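Local coordinates for protein apical membrane antigen AMA1 (Toxoplasma gondii ME49, PDB 4YIV) that serves parasite entry into host cells as an essential microneme protein of the moving junction, the ring-like complex formed between parasite and host membranes, at residues S293-V305 and G311-L323. Residues are numbered along the deposited sequence; the frame is centred on the assembly and turned at random.
With NAG (2-acetamido-2-deoxy-beta-D-glucopyranose), chain B.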
loop_
_atom_site.group_PDB
_atom_site.type_symbol
_atom_site.label_atom_id
_atom_site.label_comp_id
_atom_site.label_asym_id
_atom_site.label_seq_id
_atom_site.Cartn_x
_atom_site.Cartn_y
_atom_site.Cartn_z
ATOM N N SER A 293 6.369 -11.757 5.978
ATOM C CA SER A 293 6.621 -11.784 4.524
ATOM C C SER A 293 7.867 -11.030 4.137
ATOM O O SER A 293 8.455 -11.299 3.097
ATOM C CB SER A 293 5.410 -11.185 3.762
ATOM O OG SER A 293 5.302 -9.797 4.085
ATOM N N GLY A 294 8.255 -10.057 4.955
ATOM C CA GLY A 294 9.284 -9.108 4.593
ATOM C C GLY A 294 9.013 -8.319 3.318
ATOM O O GLY A 294 9.938 -7.719 2.749
ATOM N N GLY A 295 7.771 -8.334 2.832
ATOM C CA GLY A 295 7.445 -7.612 1.599
ATOM C C GLY A 295 7.530 -8.463 0.352
ATOM O O GLY A 295 7.254 -7.987 -0.750
ATOM N N VAL A 296 7.918 -9.731 0.523
ATOM C CA VAL A 296 7.984 -10.672 -0.581
ATOM C C VAL A 296 6.609 -11.183 -0.938
ATOM O O VAL A 296 5.857 -11.590 -0.055
ATOM C CB VAL A 296 8.887 -11.893 -0.228
ATOM C CG1 VAL A 296 8.977 -12.848 -1.427
ATOM C CG2 VAL A 296 10.279 -11.416 0.241
ATOM N N GLY A 297 6.294 -11.244 -2.225
ATOM C CA GLY A 297 4.972 -11.659 -2.632
ATOM C C GLY A 297 4.597 -11.238 -4.034
ATOM O O GLY A 297 5.359 -10.525 -4.690
ATOM N N ARG A 298 3.453 -11.707 -4.514
ATOM C CA ARG A 298 2.974 -11.427 -5.859
ATOM C C ARG A 298 2.313 -10.067 -5.776
ATOM O O ARG A 298 1.119 -9.950 -5.789
ATOM C CB ARG A 298 1.954 -12.487 -6.247
ATOM C CG ARG A 298 1.561 -12.471 -7.703
ATOM C CD ARG A 298 0.454 -13.452 -8.048
ATOM N NE ARG A 298 0.805 -14.835 -7.796
ATOM C CZ ARG A 298 0.110 -15.670 -7.040
ATOM N NH1 ARG A 298 -1.007 -15.303 -6.466
ATOM N NH2 ARG A 298 0.528 -16.898 -6.897
ATOM N N ASN A 299 3.158 -9.062 -5.686
ATOM C CA ASN A 299 2.784 -7.670 -5.451
ATOM C C ASN A 299 2.656 -6.799 -6.698
ATOM O O ASN A 299 2.241 -5.634 -6.596
ATOM C CB ASN A 299 3.830 -6.990 -4.576
ATOM C CG ASN A 299 4.043 -7.683 -3.262
ATOM O OD1 ASN A 299 3.138 -8.316 -2.726
ATOM N ND2 ASN A 299 5.229 -7.523 -2.712
ATOM N N TYR A 300 2.995 -7.365 -7.853
ATOM C CA TYR A 300 3.279 -6.591 -9.057
ATOM C C TYR A 300 2.417 -7.052 -10.185
ATOM O O TYR A 300 2.158 -8.254 -10.351
ATOM C CB TYR A 300 4.770 -6.727 -9.439
ATOM C CG TYR A 300 5.671 -6.489 -8.295
ATOM C CD1 TYR A 300 5.940 -5.189 -7.877
ATOM C CD2 TYR A 300 6.232 -7.532 -7.589
ATOM C CE1 TYR A 300 6.717 -4.938 -6.828
ATOM C CE2 TYR A 300 7.039 -7.284 -6.510
ATOM C CZ TYR A 300 7.281 -5.979 -6.143
ATOM O OH TYR A 300 8.067 -5.685 -5.075
ATOM N N GLY A 301 1.933 -6.113 -10.982
ATOM C CA GLY A 301 1.156 -6.531 -12.118
ATOM C C GLY A 301 0.955 -5.465 -13.155
ATOM O O GLY A 301 1.313 -4.290 -12.938
ATOM N N PHE A 302 0.416 -5.880 -14.293
ATOM C CA PHE A 302 -0.069 -4.904 -15.269
ATOM C C PHE A 302 -1.253 -5.344 -16.067
ATOM O O PHE A 302 -1.477 -6.523 -16.351
ATOM C CB PHE A 302 1.050 -4.472 -16.240
ATOM C CG PHE A 302 1.739 -5.606 -16.977
ATOM C CD1 PHE A 302 1.222 -6.118 -18.172
ATOM C CD2 PHE A 302 2.929 -6.142 -16.481
ATOM C CE1 PHE A 302 1.902 -7.145 -18.860
ATOM C CE2 PHE A 302 3.614 -7.148 -17.168
ATOM C CZ PHE A 302 3.095 -7.644 -18.355
ATOM N N TYR A 303 -2.037 -4.330 -16.395
ATOM C CA TYR A 303 -3.090 -4.444 -17.351
ATOM C C TYR A 303 -2.501 -4.334 -18.752
ATOM O O TYR A 303 -1.585 -3.544 -18.983
ATOM C CB TYR A 303 -4.100 -3.355 -17.106
ATOM C CG TYR A 303 -5.154 -3.326 -18.144
ATOM C CD1 TYR A 303 -4.971 -2.589 -19.303
ATOM C CD2 TYR A 303 -6.332 -4.033 -17.983
ATOM C CE1 TYR A 303 -5.922 -2.555 -20.269
ATOM C CE2 TYR A 303 -7.296 -4.011 -18.962
ATOM C CZ TYR A 303 -7.078 -3.252 -20.100
ATOM O OH TYR A 303 -8.006 -3.185 -21.106
ATOM N N TYR A 304 -3.002 -5.147 -19.675
ATOM C CA TYR A 304 -2.620 -5.052 -21.078
ATOM C C TYR A 304 -3.755 -5.633 -21.900
ATOM O O TYR A 304 -4.705 -6.170 -21.352
ATOM C CB TYR A 304 -1.305 -5.779 -21.366
ATOM C CG TYR A 304 -1.376 -7.296 -21.238
ATOM C CD1 TYR A 304 -1.454 -7.910 -19.995
ATOM C CD2 TYR A 304 -1.360 -8.098 -22.358
ATOM C CE1 TYR A 304 -1.522 -9.282 -19.878
ATOM C CE2 TYR A 304 -1.423 -9.472 -22.264
ATOM C CZ TYR A 304 -1.502 -10.066 -21.028
ATOM O OH TYR A 304 -1.560 -11.438 -20.943
ATOM N N VAL A 305 -3.645 -5.504 -23.219
ATOM C CA VAL A 305 -4.668 -5.976 -24.126
ATOM C C VAL A 305 -4.049 -7.062 -24.983
ATOM O O VAL A 305 -3.008 -6.866 -25.605
ATOM C CB VAL A 305 -5.222 -4.848 -24.996
ATOM C CG1 VAL A 305 -6.247 -5.400 -25.990
ATOM C CG2 VAL A 305 -5.863 -3.793 -24.112
ATOM N N GLY A 311 -8.982 -7.609 -22.444
ATOM C CA GLY A 311 -8.187 -7.025 -21.373
ATOM C C GLY A 311 -7.676 -8.149 -20.479
ATOM O O GLY A 311 -8.437 -9.055 -20.141
ATOM N N LYS A 312 -6.399 -8.102 -20.109
ATOM C CA LYS A 312 -5.816 -9.115 -19.219
ATOM C C LYS A 312 -4.951 -8.485 -18.127
ATOM O O LYS A 312 -4.516 -7.335 -18.238
ATOM C CB LYS A 312 -5.008 -10.131 -20.036
ATOM C CG LYS A 312 -5.947 -10.998 -20.889
ATOM C CD LYS A 312 -5.235 -12.117 -21.588
ATOM C CE LYS A 312 -6.221 -13.047 -22.299
ATOM N NZ LYS A 312 -5.472 -14.178 -22.913
ATOM N N CYS A 313 -4.714 -9.245 -17.087
ATOM C CA CYS A 313 -3.926 -8.796 -15.985
ATOM C C CYS A 313 -2.842 -9.791 -15.706
ATOM O O CYS A 313 -3.129 -10.906 -15.436
ATOM C CB CYS A 313 -4.786 -8.609 -14.753
ATOM S SG CYS A 313 -3.917 -7.918 -13.354
ATOM N N ALA A 314 -1.602 -9.361 -15.803
ATOM C CA ALA A 314 -0.460 -10.221 -15.524
ATOM C C ALA A 314 0.106 -9.905 -14.172
ATOM O O ALA A 314 0.500 -8.763 -13.918
ATOM C CB ALA A 314 0.605 -10.061 -16.563
ATOM N N LEU A 315 0.204 -10.933 -13.330
ATOM C CA LEU A 315 0.670 -10.805 -11.954
ATOM C C LEU A 315 1.892 -11.654 -11.627
ATOM O O LEU A 315 1.971 -12.836 -12.011
ATOM C CB LEU A 315 -0.436 -11.197 -11.013
ATOM C CG LEU A 315 -1.776 -10.505 -11.206
ATOM C CD1 LEU A 315 -2.824 -11.258 -10.479
ATOM C CD2 LEU A 315 -1.680 -9.140 -10.613
ATOM N N SER A 316 2.843 -11.051 -10.930
ATOM C CA SER A 316 4.123 -11.709 -10.631
ATOM C C SER A 316 4.662 -11.287 -9.268
ATOM O O SER A 316 4.317 -10.206 -8.780
ATOM C CB SER A 316 5.132 -11.366 -11.721
ATOM O OG SER A 316 6.408 -11.849 -11.391
ATOM N N ASP A 317 5.493 -12.131 -8.647
ATOM C CA ASP A 317 6.218 -11.772 -7.434
ATOM C C ASP A 317 7.650 -11.349 -7.737
ATOM O O ASP A 317 8.438 -11.106 -6.824
ATOM C CB ASP A 317 6.216 -12.926 -6.419
ATOM C CG ASP A 317 6.911 -14.192 -6.938
ATOM O OD1 ASP A 317 7.443 -14.169 -8.066
ATOM O OD2 ASP A 317 6.934 -15.213 -6.198
ATOM N N GLN A 318 7.983 -11.251 -9.019
ATOM C CA GLN A 318 9.314 -10.785 -9.427
ATOM C C GLN A 318 9.430 -9.257 -9.405
ATOM O O GLN A 318 8.734 -8.553 -10.154
ATOM C CB GLN A 318 9.638 -11.313 -10.832
ATOM C CG GLN A 318 9.750 -12.841 -10.918
ATOM C CD GLN A 318 10.978 -13.378 -10.186
ATOM O OE1 GLN A 318 10.865 -14.266 -9.337
ATOM N NE2 GLN A 318 12.163 -12.836 -10.514
ATOM N N VAL A 319 10.282 -8.748 -8.527
ATOM C CA VAL A 319 10.547 -7.316 -8.464
ATOM C C VAL A 319 11.017 -6.859 -9.846
ATOM O O VAL A 319 11.952 -7.432 -10.408
ATOM C CB VAL A 319 11.592 -6.987 -7.398
ATOM C CG1 VAL A 319 11.976 -5.511 -7.447
ATOM C CG2 VAL A 319 11.063 -7.340 -6.017
ATOM N N PRO A 320 10.358 -5.844 -10.421
ATOM C CA PRO A 320 10.827 -5.438 -11.750
ATOM C C PRO A 320 12.211 -4.758 -11.730
ATOM O O PRO A 320 12.583 -4.019 -10.800
ATOM C CB PRO A 320 9.734 -4.467 -12.224
ATOM C CG PRO A 320 9.066 -4.002 -11.027
ATOM C CD PRO A 320 9.165 -5.090 -9.994
ATOM N N ASP A 321 12.997 -5.033 -12.767
ATOM C CA ASP A 321 14.283 -4.356 -12.908
ATOM C C ASP A 321 14.440 -3.804 -14.317
ATOM O O ASP A 321 15.493 -3.282 -14.669
ATOM C CB ASP A 321 15.455 -5.289 -12.516
ATOM C CG ASP A 321 15.632 -6.474 -13.444
ATOM O OD1 ASP A 321 15.012 -6.535 -14.529
ATOM O OD2 ASP A 321 16.420 -7.362 -13.064
ATOM N N CYS A 322 13.374 -3.892 -15.108
ATOM C CA CYS A 322 13.299 -3.187 -16.373
ATOM C C CYS A 322 11.827 -3.001 -16.753
ATOM O O CYS A 322 10.916 -3.472 -16.056
ATOM C CB CYS A 322 14.064 -3.934 -17.476
ATOM S SG CYS A 322 13.483 -5.627 -17.843
ATOM N N LEU A 323 11.613 -2.297 -17.854
ATOM C CA LEU A 323 10.289 -1.991 -18.356
ATOM C C LEU A 323 10.221 -2.258 -19.830
ATOM O O LEU A 323 11.210 -2.107 -20.548
ATOM C CB LEU A 323 9.924 -0.523 -18.121
ATOM C CG LEU A 323 9.961 0.019 -16.699
ATOM C CD1 LEU A 323 9.745 1.534 -16.690
ATOM C CD2 LEU A 323 8.902 -0.708 -15.886
HETATM C C1 NAG B . 15.165 -5.900 -4.288
HETATM C C2 NAG B . 16.294 -6.496 -5.123
HETATM C C3 NAG B . 16.895 -7.722 -4.451
HETATM C C4 NAG B . 17.278 -7.389 -3.018
HETATM C C5 NAG B . 16.076 -6.816 -2.278
HETATM C C6 NAG B . 16.444 -6.458 -0.842
HETATM C C7 NAG B . 15.692 -5.934 -7.406
HETATM C C8 NAG B . 15.043 -6.405 -8.673
HETATM N N2 NAG B . 15.804 -6.845 -6.443
HETATM O O3 NAG B . 18.057 -8.145 -5.173
HETATM O O4 NAG B . 17.731 -8.573 -2.355
HETATM O O5 NAG B . 15.593 -5.651 -2.947
HETATM O O6 NAG B . 17.374 -5.370 -0.844
HETATM O O7 NAG B . 16.092 -4.790 -7.267
HETATM O O HOH W 1 8.477 -10.380 -4.281
HETATM O O HOH W 2 2.661 -14.921 -10.136
#
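Pro320 lies over one face of the Tyr300 ring in a CH-pi contact, its CD 4.0 Å from the ring centroid, while the CB of Asn299 covers the opposite face. Tyr300 CG stands anti to its carbonyl carbon (chi1 -49°), which lays the ring along the chain that leaves strand 311-316; at its far end Tyr300 OH meets Val319 CG2 at 3.5 Å and is hydrogen-bonded to the backbone N of Leu29. The other methyl of Val319, CG1, rests 3.4 Å from C8 of the N-acetylglucosamine. Further along the same sheet face, Ala314 CB makes a second CH-pi contact, 4.0 Å from the centroid of the Phe302 ring. The Tyr304 ring, swung by a chi1 of 68° between its backbone N and carbonyl carbon, crosses Lys312 and brings CE1 to 3.6 Å from Lys312 CB. Six backbone hydrogen bonds join Tyr300 with Ser316, Phe302 with Ala314 and Tyr304 with Lys312. Just before strand 300-305, Arg298 CD packs on Leu315 CB at 3.8 Å; the guanidinium itself reaches Asn273 and Asp274. A Cys313-Cys266 disulfide ties the sheet to helix 263-272. The two strands form an antiparallel beta hairpin, flanked by strands 329-333 and 256-259, in this PAN-clan protein.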